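Long-range contacts in putative carboxynorspermidine decarboxylase protein (Sinorhizobium meliloti, PDB 3MT1), which probably catalyses the pyridoxal 5'-phosphate-dependent decarboxylation of carboxynorspermidine and carboxyspermidine to norspermidine and spermidine: residues D10-T15 with R343-S348; V79-N84 with I96-I101; E88-A93 with D109-I114. All coordinates share one frame; numbering follows the deposited sequence.

Contact 1: D10-T15 with R343-S348; sequences DKAKLT and RELDGS
A helix N-cap at the end of a beta strand is the focus here: Asp10 closes strand 6-10, pairs in parallel with Arg343 at the end of strand 339-343, and caps the start of helix 11-28. Its carboxylate divides its work. With CG anti to the backbone N (chi1 -176°), Asp10 OD2 turns back over the first helical turn and accepts from Lys13 N at 2.7 Å, the capping bond. Asp10 OD1 instead receives Arg343 NH1 at 3.2 Å through its anti lone pair, a salt bridge in which the carboxylate and guanidinium planes stand 45° apart. The Arg343 chain bends at chi3 (-88°) to bring NH1 there. Where the strand pairing gives way to the helix, Lys11 N donates to Arg343 O at 2.9 Å in the carbonyl plane, and a water donates to the same oxygen while accepting from Ala12 N at 2.8 Å. Beyond this point the chains separate, and Leu345, in the loop leading to strand 349-353, lays CD2 against Ala12 CB at 3.8 Å. Lys11 reaches out as an extended chain whose CD passes Glu344 OE1 at 3.8 Å, and its side chain also packs on Leu47 of helix 45-49.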
# COMPACT_ATOMS: atom_id res chain seq x y z
N ASP B 10 -19.64 -10.37 -5.79
CA ASP B 10 -20.94 -10.98 -5.98
C ASP B 10 -21.73 -10.31 -7.12
O ASP B 10 -22.24 -9.19 -6.98
CB ASP B 10 -21.75 -11.01 -4.66
CG ASP B 10 -23.10 -11.74 -4.81
OD1 ASP B 10 -23.24 -12.88 -4.29
OD2 ASP B 10 -24.01 -11.19 -5.50
N LYS B 11 -21.86 -11.03 -8.23
CA LYS B 11 -22.54 -10.51 -9.39
C LYS B 11 -23.95 -9.94 -9.05
O LYS B 11 -24.31 -8.83 -9.47
CB LYS B 11 -22.63 -11.57 -10.48
CG LYS B 11 -22.80 -10.96 -11.82
CD LYS B 11 -23.34 -11.87 -12.81
CE LYS B 11 -23.59 -11.10 -14.09
NZ LYS B 11 -24.44 -11.88 -15.02
N ALA B 12 -24.75 -10.70 -8.30
CA ALA B 12 -26.11 -10.25 -7.97
C ALA B 12 -26.17 -8.97 -7.09
O ALA B 12 -27.06 -8.14 -7.27
CB ALA B 12 -26.93 -11.38 -7.35
N LYS B 13 -25.24 -8.82 -6.14
CA LYS B 13 -25.21 -7.66 -5.26
C LYS B 13 -24.69 -6.41 -5.94
O LYS B 13 -25.16 -5.29 -5.67
CB LYS B 13 -24.39 -7.94 -4.00
CG LYS B 13 -25.15 -8.83 -3.07
CD LYS B 13 -24.26 -9.28 -1.92
CE LYS B 13 -24.96 -10.33 -1.12
NZ LYS B 13 -23.89 -11.00 -0.38
N LEU B 14 -23.72 -6.60 -6.82
CA LEU B 14 -23.23 -5.51 -7.61
C LEU B 14 -24.38 -5.01 -8.47
O LEU B 14 -24.64 -3.81 -8.49
CB LEU B 14 -22.04 -5.94 -8.47
CG LEU B 14 -21.41 -4.91 -9.42
CD1 LEU B 14 -20.89 -3.62 -8.72
CD2 LEU B 14 -20.25 -5.56 -10.09
N THR B 15 -25.08 -5.91 -9.16
CA THR B 15 -26.23 -5.53 -9.97
C THR B 15 -27.30 -4.76 -9.20
O THR B 15 -27.83 -3.78 -9.72
CB THR B 15 -26.86 -6.74 -10.62
OG1 THR B 15 -25.90 -7.33 -11.49
CG2 THR B 15 -28.10 -6.37 -11.41
N ARG B 343 -18.55 -14.24 -7.82
CA ARG B 343 -19.66 -15.19 -7.61
C ARG B 343 -20.72 -14.91 -8.67
O ARG B 343 -21.32 -13.85 -8.66
CB ARG B 343 -20.27 -15.07 -6.20
CG ARG B 343 -21.18 -16.26 -5.83
CD ARG B 343 -22.00 -16.03 -4.58
NE ARG B 343 -21.28 -16.43 -3.36
CZ ARG B 343 -20.77 -15.59 -2.44
NH1 ARG B 343 -20.87 -14.26 -2.59
NH2 ARG B 343 -20.14 -16.08 -1.37
N GLU B 344 -20.93 -15.84 -9.59
CA GLU B 344 -21.94 -15.62 -10.64
C GLU B 344 -23.35 -15.99 -10.11
O GLU B 344 -23.51 -16.41 -8.97
CB GLU B 344 -21.63 -16.40 -11.92
CG GLU B 344 -20.19 -16.38 -12.41
CD GLU B 344 -19.88 -15.38 -13.53
OE1 GLU B 344 -20.49 -14.29 -13.59
OE2 GLU B 344 -18.98 -15.67 -14.36
N LEU B 345 -24.36 -15.82 -10.96
CA LEU B 345 -25.78 -16.06 -10.56
C LEU B 345 -26.09 -17.50 -10.13
O LEU B 345 -26.69 -17.73 -9.10
CB LEU B 345 -26.73 -15.56 -11.66
CG LEU B 345 -26.53 -14.06 -11.92
CD1 LEU B 345 -27.23 -13.64 -13.18
CD2 LEU B 345 -26.97 -13.22 -10.72
N ASP B 346 -25.73 -18.44 -11.00
CA ASP B 346 -25.26 -19.80 -10.69
C ASP B 346 -24.84 -20.04 -9.23
O ASP B 346 -25.18 -21.05 -8.62
CB ASP B 346 -23.98 -19.98 -11.52
CG ASP B 346 -23.92 -21.31 -12.24
OD1 ASP B 346 -24.89 -22.09 -12.18
OD2 ASP B 346 -22.89 -21.58 -12.90
N GLY B 347 -24.04 -19.12 -8.69
CA GLY B 347 -23.45 -19.34 -7.38
C GLY B 347 -22.04 -19.87 -7.48
O GLY B 347 -21.30 -19.88 -6.48
N SER B 348 -21.66 -20.33 -8.69
CA SER B 348 -20.26 -20.69 -8.98
C SER B 348 -19.34 -19.48 -8.83
O SER B 348 -19.77 -18.33 -9.02
CB SER B 348 -20.11 -21.30 -10.38
OG SER B 348 -20.81 -20.55 -11.37
O HOH W 1 -24.07 -13.21 -7.35

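Contact 2: V79-N84 with I96-I101; sequences VAYGDN and IIFNSI
The carbonyl oxygen of Ile97 is the best-held polar atom across this contact, gripped by one hydrogen bond from the facing segment: Tyr81 OH donates to Ile97 O at 2.9 Å. The backbone of Ile97 also pairs with Ala76 of strand 73-77. The hydroxyl lies in the carbonyl plane with a C=O...O angle of 147°, and the acceptor sits at the edge of the phenol ring, which is likely to limit the swing of that ring. Tyr81 gets there with CG anti to its own carbonyl carbon (chi1 -68°), which sends the ring toward the strand. Ile96 meets it tip to tip: CG1 approaches Tyr81 OH at 3.5 Å, while CD1 of Ile96 lies over one ring face. Phe98 arrives from another direction, its side chain crossing that of Tyr81 at about a right angle, with Phe98 CD1 3.7 Å from Tyr81 CE1 and the ring planes 71° apart in an oblique aromatic pair.

These residues belong to the beta-alpha-beta unit of strand 73-77, helix 83-92 and strand 95-98 in the (beta/alpha)8, or TIM, barrel of this decarboxylase family, and Tyr81 ties the loop entering the helix to the second strand. Further along, at the strand's C-terminal end, Asn99 CB rests 3.5 Å from Val79 O. The amide of Asn99 is held from outside the two segments, OD1 by Tyr77 OH and ND2 by Arg140 O. On the Val79 side lies the second subunit, whose Lys293 hydrogen-bonds to Ala80 O and whose Ile258 packs on Val79.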
# COMPACT_ATOMS: atom_id res chain seq x y z
N VAL B 79 -4.76 16.87 -9.71
CA VAL B 79 -4.28 17.95 -8.88
C VAL B 79 -3.22 18.72 -9.66
O VAL B 79 -3.22 19.95 -9.64
CB VAL B 79 -3.75 17.41 -7.54
CG1 VAL B 79 -3.15 18.47 -6.75
CG2 VAL B 79 -4.89 16.81 -6.75
N ALA B 80 -2.37 18.02 -10.40
CA ALA B 80 -1.34 18.68 -11.22
C ALA B 80 -1.02 17.89 -12.49
O ALA B 80 -0.43 16.80 -12.38
CB ALA B 80 -0.08 18.86 -10.40
N TYR B 81 -1.37 18.39 -13.68
CA TYR B 81 -1.05 17.63 -14.91
C TYR B 81 0.42 17.72 -15.25
O TYR B 81 1.04 18.74 -15.02
CB TYR B 81 -1.87 18.03 -16.13
CG TYR B 81 -3.29 17.65 -16.00
CD1 TYR B 81 -4.23 18.58 -15.53
CD2 TYR B 81 -3.72 16.35 -16.30
CE1 TYR B 81 -5.57 18.22 -15.36
CE2 TYR B 81 -5.06 15.99 -16.15
CZ TYR B 81 -5.97 16.92 -15.67
OH TYR B 81 -7.29 16.58 -15.49
N GLY B 82 0.96 16.64 -15.79
CA GLY B 82 2.30 16.63 -16.32
C GLY B 82 2.19 16.98 -17.78
O GLY B 82 1.25 16.53 -18.47
N ASP B 83 3.15 17.79 -18.25
CA ASP B 83 3.28 18.23 -19.63
C ASP B 83 3.55 17.06 -20.59
O ASP B 83 3.02 17.01 -21.71
CB ASP B 83 4.39 19.28 -19.75
CG ASP B 83 4.47 20.21 -18.54
OD1 ASP B 83 4.43 21.46 -18.75
OD2 ASP B 83 4.58 19.68 -17.37
N ASN B 84 4.37 16.12 -20.14
CA ASN B 84 4.64 14.91 -20.89
C ASN B 84 3.44 13.95 -20.91
O ASN B 84 3.53 12.88 -21.50
CB ASN B 84 5.88 14.20 -20.31
CG ASN B 84 5.61 13.56 -18.93
OD1 ASN B 84 4.80 14.06 -18.12
ND2 ASN B 84 6.28 12.44 -18.65
N ILE B 96 -12.25 17.49 -19.25
CA ILE B 96 -11.03 17.59 -18.47
C ILE B 96 -11.28 18.65 -17.43
O ILE B 96 -11.94 19.65 -17.71
CB ILE B 96 -9.78 17.91 -19.35
CG1 ILE B 96 -8.49 17.73 -18.53
CG2 ILE B 96 -9.87 19.29 -19.94
CD1 ILE B 96 -7.22 17.80 -19.36
N ILE B 97 -10.79 18.41 -16.22
CA ILE B 97 -11.00 19.32 -15.12
C ILE B 97 -9.67 19.69 -14.50
O ILE B 97 -8.76 18.85 -14.34
CB ILE B 97 -11.92 18.71 -14.09
CG1 ILE B 97 -13.30 18.55 -14.74
CG2 ILE B 97 -12.00 19.58 -12.82
CD1 ILE B 97 -13.89 17.18 -14.56
N PHE B 98 -9.55 20.99 -14.20
CA PHE B 98 -8.33 21.52 -13.65
C PHE B 98 -8.59 21.99 -12.27
O PHE B 98 -9.69 22.47 -11.96
CB PHE B 98 -7.78 22.66 -14.48
CG PHE B 98 -7.61 22.32 -15.92
CD1 PHE B 98 -6.45 21.68 -16.36
CD2 PHE B 98 -8.61 22.62 -16.85
CE1 PHE B 98 -6.30 21.36 -17.70
CE2 PHE B 98 -8.46 22.31 -18.17
CZ PHE B 98 -7.30 21.67 -18.60
N ASN B 99 -7.55 21.85 -11.45
CA ASN B 99 -7.59 22.13 -10.03
C ASN B 99 -7.56 23.63 -9.71
O ASN B 99 -8.01 24.06 -8.65
CB ASN B 99 -6.44 21.41 -9.33
CG ASN B 99 -6.64 21.31 -7.83
OD1 ASN B 99 -7.56 20.64 -7.38
ND2 ASN B 99 -5.76 21.97 -7.06
N SER B 100 -7.02 24.41 -10.63
CA SER B 100 -6.69 25.80 -10.35
C SER B 100 -6.68 26.56 -11.65
O SER B 100 -6.55 25.96 -12.73
CB SER B 100 -5.30 25.87 -9.70
OG SER B 100 -4.32 25.49 -10.64
N ILE B 101 -6.80 27.88 -11.54
CA ILE B 101 -6.80 28.78 -12.70
C ILE B 101 -5.50 28.61 -13.48
O ILE B 101 -5.51 28.44 -14.70
CB ILE B 101 -7.02 30.25 -12.25
CG1 ILE B 101 -8.51 30.52 -12.16
CG2 ILE B 101 -6.36 31.25 -13.23
CD1 ILE B 101 -8.94 31.37 -10.97

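Contact 3: E88-A93 with D109-I114; sequences EVVSHA and DKAAGI
The C-terminal turn of helix 83-92 faces a loop of two overlapping type I turns, Asp109 to Ala112 and Ala111 to Ile114, with the backbones closest at Val90 and Ala111, whose CA atoms lie 5.9 Å apart. Val90 points toward that loop and divides its two methyls between different neighbours. CG1, anti to the backbone N (chi1 165°), sits 3.5 Å from Lys110 O and also meets the tip of Ile114, with Val90 CG1 4.0 Å from Ile114 CD1. The other branch turns to Ala111, where Val90 CG2 lies 3.8 Å from Ala111 CA and also touches the methyl CB.

Ile114 comes from the second turn and crosses Val90 obliquely. Its CG1 takes the crowded position between backbone N and carbonyl carbon (chi1 53°), which carries CD1 across to the helix; there Ile114 CD1 lies 4.0 Å from Val90 O. Its shorter branch lies against the chain that follows, with Ile114 CG2 3.5 Å from Ala93 O. An alanine at Val90 would remove both methyls and would probably loosen the fit against Ala111 and the tip of Ile114 together.

Ile96 of strand 95-98 touches Val90, Ala111 and Ile114 alike, so the contact fills in between that barrel strand and the elements outside it. Methyl groups against methyl groups and carbonyl oxygens do the joining, which implies that shape and the burial of apolar surface, more than directed polar bonds, set how helix and loop lie together.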
# COMPACT_ATOMS: atom_id res chain seq x y z
N GLU B 88 -1.82 13.12 -23.98
CA GLU B 88 -2.41 11.82 -23.99
C GLU B 88 -3.67 11.85 -23.15
O GLU B 88 -4.67 11.20 -23.47
CB GLU B 88 -1.45 10.76 -23.50
CG GLU B 88 -1.88 9.38 -23.97
CD GLU B 88 -1.03 8.24 -23.42
OE1 GLU B 88 0.24 8.42 -23.34
OE2 GLU B 88 -1.63 7.18 -23.07
N VAL B 89 -3.66 12.62 -22.07
CA VAL B 89 -4.85 12.68 -21.28
C VAL B 89 -5.98 13.21 -22.17
O VAL B 89 -7.03 12.55 -22.32
CB VAL B 89 -4.66 13.50 -20.01
CG1 VAL B 89 -5.94 13.56 -19.23
CG2 VAL B 89 -3.59 12.89 -19.13
N VAL B 90 -5.72 14.36 -22.83
CA VAL B 90 -6.72 15.04 -23.65
C VAL B 90 -7.32 14.12 -24.72
O VAL B 90 -8.51 14.16 -24.97
CB VAL B 90 -6.19 16.36 -24.28
CG1 VAL B 90 -7.13 16.85 -25.42
CG2 VAL B 90 -6.08 17.43 -23.19
N SER B 91 -6.49 13.29 -25.33
CA SER B 91 -7.00 12.40 -26.35
C SER B 91 -7.88 11.27 -25.83
O SER B 91 -8.59 10.70 -26.60
CB SER B 91 -5.86 11.81 -27.16
OG SER B 91 -5.11 10.97 -26.33
N HIS B 92 -7.86 10.96 -24.54
CA HIS B 92 -8.75 9.91 -24.00
C HIS B 92 -10.02 10.51 -23.42
O HIS B 92 -11.04 9.86 -23.38
CB HIS B 92 -8.09 9.04 -22.90
CG HIS B 92 -6.96 8.17 -23.36
ND1 HIS B 92 -7.14 7.13 -24.25
CD2 HIS B 92 -5.65 8.15 -23.03
CE1 HIS B 92 -5.98 6.53 -24.47
NE2 HIS B 92 -5.06 7.14 -23.74
N ALA B 93 -9.95 11.76 -22.97
CA ALA B 93 -11.02 12.36 -22.18
C ALA B 93 -12.05 13.10 -23.03
O ALA B 93 -11.70 13.67 -24.06
CB ALA B 93 -10.43 13.31 -21.13
N ASP B 109 -4.70 25.58 -24.11
CA ASP B 109 -4.40 25.30 -25.52
C ASP B 109 -4.48 23.82 -25.89
O ASP B 109 -5.15 23.45 -26.84
CB ASP B 109 -3.06 25.90 -25.95
CG ASP B 109 -3.20 27.32 -26.39
OD1 ASP B 109 -4.34 27.75 -26.66
OD2 ASP B 109 -2.18 28.03 -26.49
N LYS B 110 -3.80 22.98 -25.13
CA LYS B 110 -3.80 21.55 -25.38
C LYS B 110 -5.19 20.88 -25.23
O LYS B 110 -5.51 19.93 -25.96
CB LYS B 110 -2.76 20.88 -24.49
CG LYS B 110 -1.39 20.94 -25.10
CD LYS B 110 -0.31 20.97 -24.04
CE LYS B 110 1.07 20.59 -24.59
NZ LYS B 110 1.24 21.06 -26.00
N ALA B 111 -6.00 21.42 -24.32
CA ALA B 111 -7.33 20.87 -24.05
C ALA B 111 -8.41 21.52 -24.92
O ALA B 111 -9.61 21.35 -24.68
CB ALA B 111 -7.66 21.03 -22.55
N ALA B 112 -7.98 22.27 -25.94
CA ALA B 112 -8.89 23.08 -26.76
C ALA B 112 -10.01 22.29 -27.43
O ALA B 112 -11.09 22.83 -27.64
CB ALA B 112 -8.10 23.86 -27.80
N GLY B 113 -9.78 21.02 -27.76
CA GLY B 113 -10.78 20.28 -28.52
C GLY B 113 -11.93 19.69 -27.73
O GLY B 113 -12.90 19.24 -28.30
N ILE B 114 -11.81 19.69 -26.41
CA ILE B 114 -12.80 19.06 -25.56
C ILE B 114 -13.29 20.08 -24.55
O ILE B 114 -12.70 21.16 -24.42
CB ILE B 114 -12.23 17.81 -24.83
CG1 ILE B 114 -10.93 18.16 -24.08
CG2 ILE B 114 -12.02 16.63 -25.83
CD1 ILE B 114 -10.46 17.10 -23.14

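In the fold
Contacts 2 and 3 are adjoining parts of one barrel wall, their centres 11 Å apart, and both draw on helix 83-92. Ile96 joins them: its CG2 touches Ala111 CB at 3.8 Å, while its CD1 meets Val90. Contact 2 lies toward the C-terminal ends of the parallel strands, beside the second subunit, whereas contact 3 gathers the segments that lead into strands 95-98 and 115-119. Contact 1 stands apart, centred 39 Å from contact 2 on the other side of the chain's centre, where the mixed sheet hands over to helix 11-28. All three lie away from Glu233 and Asp269, the predicted substrate-binding residues.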